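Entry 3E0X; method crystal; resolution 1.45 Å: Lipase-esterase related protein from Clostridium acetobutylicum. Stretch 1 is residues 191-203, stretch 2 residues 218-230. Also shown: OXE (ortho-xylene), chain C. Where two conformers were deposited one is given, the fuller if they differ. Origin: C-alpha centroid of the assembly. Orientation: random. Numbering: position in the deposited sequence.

Stretch 1 (191-203) VKAIVAKDELLTL
Stretch 2, residues 218-230: ELKIFETGKHFLL

Strands 191-196 and 218-222 run parallel, 9° between their directions and 4.6 Å apart at closest approach, paired from Lys 192 with Glu 218 to Ala 196 with Phe 222. Their hydrogen bonds alternate in the parallel ladder: Glu 218 N to Val 191 O, Ala 193 N to Glu 218 O and Lys 220 N to Ala 193 O, each 2.9 Å, Val 195 N to Lys 220 O 3.1 Å, Phe 222 N to Val 195 O 2.9 Å, Lys 197 N to Phe 222 O 2.8 Å. On one face small Ala 193 leaves room for Leu 219 (t, p), Ala 193 CB to Leu 219 CD1 3.9 Å. On the other, Ile 194 (m, t) sets CG2 3.7 Å from CE2 at the edge of the Phe 222 ring (chi1 m) and 4.1 Å from Leu 229 CD2. The Ala 196 methyl packs against the loop after Phe 222, CB to Lys 226 N 3.5 Å. A type I turn, Ala 196 to Glu 199, then presents Asp 198 (p), whose OD1 accepts from Lys 226 N at 2.9 Å. Gly 225 (129/-21) has backbone angles that call for glycine; a CB would strike Leu 229 CD1. Buried Glu 199 (m, m) accepts from His 227 ND1 through OE1 at 2.8 Å, while Leu 201 CD2 covers one face of that imidazole, 3.8 Å from its centroid.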

# COMPACT_ATOMS: atom_id res chain seq x y z
N VAL A 191 6.13 13.11 -2.53
CA VAL A 191 5.95 11.65 -2.58
C VAL A 191 7.25 11.00 -2.18
O VAL A 191 8.31 11.41 -2.65
CB VAL A 191 5.62 11.20 -4.03
CG1 VAL A 191 5.60 9.67 -4.15
CG2 VAL A 191 4.26 11.74 -4.46
N LYS A 192 7.18 10.01 -1.29
CA LYS A 192 8.38 9.23 -0.96
C LYS A 192 8.15 7.77 -1.29
O LYS A 192 7.09 7.24 -0.95
CB LYS A 192 8.78 9.34 0.52
CG LYS A 192 10.00 8.53 0.90
CD LYS A 192 10.55 8.96 2.24
CE LYS A 192 11.85 8.23 2.50
NZ LYS A 192 12.47 8.68 3.79
N ALA A 193 9.11 7.14 -1.95
CA ALA A 193 9.03 5.71 -2.22
C ALA A 193 10.03 5.01 -1.29
O ALA A 193 11.15 5.52 -1.11
CB ALA A 193 9.36 5.42 -3.67
N ILE A 194 9.63 3.87 -0.71
CA ILE A 194 10.49 3.09 0.21
C ILE A 194 10.40 1.65 -0.27
O ILE A 194 9.30 1.15 -0.46
CB ILE A 194 9.97 3.16 1.67
CG1 ILE A 194 10.01 4.59 2.18
CG2 ILE A 194 10.84 2.27 2.57
CD1 ILE A 194 9.23 4.75 3.49
N VAL A 195 11.54 0.98 -0.45
CA VAL A 195 11.53 -0.37 -1.05
C VAL A 195 12.83 -1.07 -0.69
O VAL A 195 13.83 -0.41 -0.39
CB VAL A 195 11.40 -0.28 -2.60
CG1 VAL A 195 12.63 0.33 -3.24
CG2 VAL A 195 11.06 -1.62 -3.23
N ALA A 196 12.81 -2.41 -0.73
CA ALA A 196 14.03 -3.21 -0.56
C ALA A 196 14.63 -3.55 -1.92
O ALA A 196 13.91 -3.96 -2.87
CB ALA A 196 13.69 -4.48 0.20
N LYS A 197 15.96 -3.41 -2.02
CA LYS A 197 16.68 -3.66 -3.26
C LYS A 197 16.49 -5.09 -3.76
O LYS A 197 16.46 -5.32 -4.99
CB LYS A 197 18.17 -3.36 -3.04
CG LYS A 197 19.06 -3.57 -4.28
CD LYS A 197 20.49 -3.26 -3.89
CE LYS A 197 21.46 -3.66 -5.01
NZ LYS A 197 22.87 -3.63 -4.52
N ASP A 198 16.33 -6.04 -2.84
CA ASP A 198 16.20 -7.44 -3.21
C ASP A 198 14.79 -7.86 -3.61
O ASP A 198 14.53 -9.04 -3.82
CB ASP A 198 16.79 -8.34 -2.11
CG ASP A 198 16.15 -8.15 -0.75
OD1 ASP A 198 15.30 -7.26 -0.60
OD2 ASP A 198 16.46 -8.92 0.19
N GLU A 199 13.86 -6.91 -3.76
CA GLU A 199 12.53 -7.26 -4.29
C GLU A 199 12.55 -8.04 -5.58
O GLU A 199 13.28 -7.68 -6.52
CB GLU A 199 11.72 -5.99 -4.58
CG GLU A 199 11.06 -5.43 -3.36
CD GLU A 199 9.68 -6.00 -3.12
OE1 GLU A 199 9.01 -5.50 -2.18
OE2 GLU A 199 9.26 -6.95 -3.83
N LEU A 200 11.70 -9.08 -5.62
CA LEU A 200 11.35 -9.79 -6.84
C LEU A 200 10.01 -9.34 -7.40
O LEU A 200 9.74 -9.53 -8.57
CB LEU A 200 11.25 -11.31 -6.55
CG LEU A 200 12.55 -11.99 -6.16
CD1 LEU A 200 12.23 -13.43 -5.84
CD2 LEU A 200 13.59 -11.96 -7.27
N LEU A 201 9.15 -8.80 -6.55
CA LEU A 201 7.78 -8.50 -6.93
C LEU A 201 7.62 -7.04 -7.28
O LEU A 201 7.49 -6.72 -8.46
CB LEU A 201 6.82 -8.92 -5.81
CG LEU A 201 5.32 -8.88 -6.13
CD1 LEU A 201 4.94 -9.95 -7.17
CD2 LEU A 201 4.53 -9.09 -4.84
N THR A 202 7.67 -6.14 -6.29
CA THR A 202 7.64 -4.69 -6.58
C THR A 202 9.11 -4.23 -6.66
O THR A 202 9.71 -3.78 -5.69
CB THR A 202 6.82 -3.94 -5.54
OG1 THR A 202 7.34 -4.17 -4.24
CG2 THR A 202 5.36 -4.45 -5.58
N LEU A 203 9.69 -4.42 -7.85
CA LEU A 203 11.09 -4.16 -8.12
C LEU A 203 11.52 -2.76 -7.74
O LEU A 203 10.75 -1.81 -7.83
CB LEU A 203 11.39 -4.34 -9.61
CG LEU A 203 11.09 -5.68 -10.27
CD1 LEU A 203 11.29 -5.54 -11.78
CD2 LEU A 203 11.99 -6.76 -9.66
N GLU A 218 11.21 11.69 -2.89
CA GLU A 218 12.30 11.10 -2.14
C GLU A 218 12.27 9.60 -2.37
O GLU A 218 11.22 9.04 -2.66
CB GLU A 218 12.16 11.36 -0.63
CG GLU A 218 11.99 12.82 -0.24
CD GLU A 218 13.24 13.64 -0.40
OE1 GLU A 218 14.35 13.09 -0.63
OE2 GLU A 218 13.12 14.88 -0.28
N LEU A 219 13.43 8.96 -2.19
CA LEU A 219 13.52 7.52 -2.39
C LEU A 219 14.42 6.95 -1.31
O LEU A 219 15.52 7.48 -1.07
CB LEU A 219 14.05 7.22 -3.79
CG LEU A 219 14.46 5.77 -4.03
CD1 LEU A 219 13.24 4.85 -4.03
CD2 LEU A 219 15.21 5.70 -5.35
N LYS A 220 13.96 5.89 -0.64
CA LYS A 220 14.83 5.14 0.28
C LYS A 220 14.88 3.69 -0.16
O LYS A 220 13.83 3.03 -0.29
CB LYS A 220 14.34 5.21 1.72
CG LYS A 220 15.01 4.19 2.64
CD LYS A 220 16.50 4.50 2.86
CE LYS A 220 17.10 3.47 3.78
NZ LYS A 220 18.51 3.79 4.15
N ILE A 221 16.10 3.18 -0.40
CA ILE A 221 16.28 1.78 -0.78
C ILE A 221 16.98 1.06 0.38
O ILE A 221 18.12 1.37 0.69
CB ILE A 221 17.10 1.62 -2.08
CG1 ILE A 221 16.45 2.39 -3.24
CG2 ILE A 221 17.25 0.16 -2.42
CD1 ILE A 221 17.37 2.53 -4.46
N PHE A 222 16.27 0.14 1.02
CA PHE A 222 16.91 -0.75 2.00
C PHE A 222 17.63 -1.88 1.27
O PHE A 222 17.16 -2.33 0.22
CB PHE A 222 15.85 -1.34 2.94
CG PHE A 222 15.33 -0.37 3.95
CD1 PHE A 222 15.91 -0.27 5.21
CD2 PHE A 222 14.23 0.44 3.65
CE1 PHE A 222 15.42 0.64 6.16
CE2 PHE A 222 13.74 1.35 4.59
CZ PHE A 222 14.32 1.44 5.83
N GLU A 223 18.76 -2.35 1.81
CA GLU A 223 19.50 -3.40 1.13
C GLU A 223 18.68 -4.68 1.05
O GLU A 223 18.63 -5.33 0.01
CB GLU A 223 20.84 -3.67 1.82
CG GLU A 223 21.85 -4.46 0.99
CD GLU A 223 23.24 -4.44 1.59
OE1 GLU A 223 23.44 -3.71 2.59
OE2 GLU A 223 24.14 -5.14 1.06
N THR A 224 18.01 -5.04 2.15
CA THR A 224 17.29 -6.31 2.23
C THR A 224 15.90 -6.16 2.85
O THR A 224 15.53 -5.08 3.33
CB THR A 224 18.09 -7.33 3.07
OG1 THR A 224 18.20 -6.85 4.42
CG2 THR A 224 19.50 -7.56 2.49
N GLY A 225 15.13 -7.25 2.83
CA GLY A 225 13.80 -7.29 3.42
C GLY A 225 12.74 -7.83 2.46
O GLY A 225 11.67 -8.27 2.89
N LYS A 226 13.01 -7.77 1.16
CA LYS A 226 12.06 -8.22 0.14
C LYS A 226 10.66 -7.62 0.39
O LYS A 226 10.57 -6.50 0.91
CB LYS A 226 12.08 -9.75 0.03
CG LYS A 226 13.38 -10.24 -0.61
CD LYS A 226 13.50 -11.77 -0.63
CE LYS A 226 14.88 -12.20 -1.17
NZ LYS A 226 15.26 -13.60 -0.74
N HIS A 227 9.59 -8.33 0.05
CA HIS A 227 8.27 -7.69 0.04
C HIS A 227 7.67 -7.55 1.44
O HIS A 227 6.66 -6.84 1.64
CB HIS A 227 7.32 -8.43 -0.92
CG HIS A 227 6.18 -7.60 -1.40
ND1 HIS A 227 6.36 -6.40 -2.05
CD2 HIS A 227 4.85 -7.83 -1.38
CE1 HIS A 227 5.17 -5.91 -2.36
NE2 HIS A 227 4.24 -6.76 -1.97
N PHE A 228 8.28 -8.23 2.42
CA PHE A 228 7.86 -8.10 3.82
C PHE A 228 8.74 -7.13 4.60
O PHE A 228 8.78 -7.18 5.82
CB PHE A 228 7.76 -9.48 4.50
CG PHE A 228 6.34 -9.99 4.65
CD1 PHE A 228 5.31 -9.57 3.80
CD2 PHE A 228 6.06 -10.95 5.62
CE1 PHE A 228 4.01 -10.09 3.94
CE2 PHE A 228 4.78 -11.47 5.78
CZ PHE A 228 3.75 -11.05 4.94
N LEU A 229 9.41 -6.23 3.89
CA LEU A 229 10.17 -5.15 4.53
C LEU A 229 9.36 -4.49 5.65
O LEU A 229 9.90 -4.22 6.71
CB LEU A 229 10.56 -4.10 3.48
CG LEU A 229 11.31 -2.86 3.97
CD1 LEU A 229 12.70 -3.21 4.52
CD2 LEU A 229 11.42 -1.83 2.82
N LEU A 230 8.07 -4.24 5.40
CA LEU A 230 7.23 -3.52 6.39
C LEU A 230 6.94 -4.33 7.65
O LEU A 230 6.36 -3.79 8.62
CB LEU A 230 5.88 -3.07 5.76
CG LEU A 230 4.74 -4.11 5.64
CD1 LEU A 230 3.45 -3.41 5.20
CD2 LEU A 230 5.03 -5.31 4.74
C1 OXE C . 1.67 -8.89 -1.92
C2 OXE C . 1.07 -8.59 -0.60
C3 OXE C . 1.12 -9.53 0.42
C4 OXE C . 1.75 -10.76 0.17
C5 OXE C . 2.31 -11.06 -1.08
C6 OXE C . 2.28 -10.12 -2.13
C1' OXE C . 1.62 -7.83 -2.99
C2' OXE C . 0.41 -7.26 -0.37
O HOH W 1 10.25 -3.91 -0.48
O HOH W 2 15.66 -10.15 2.49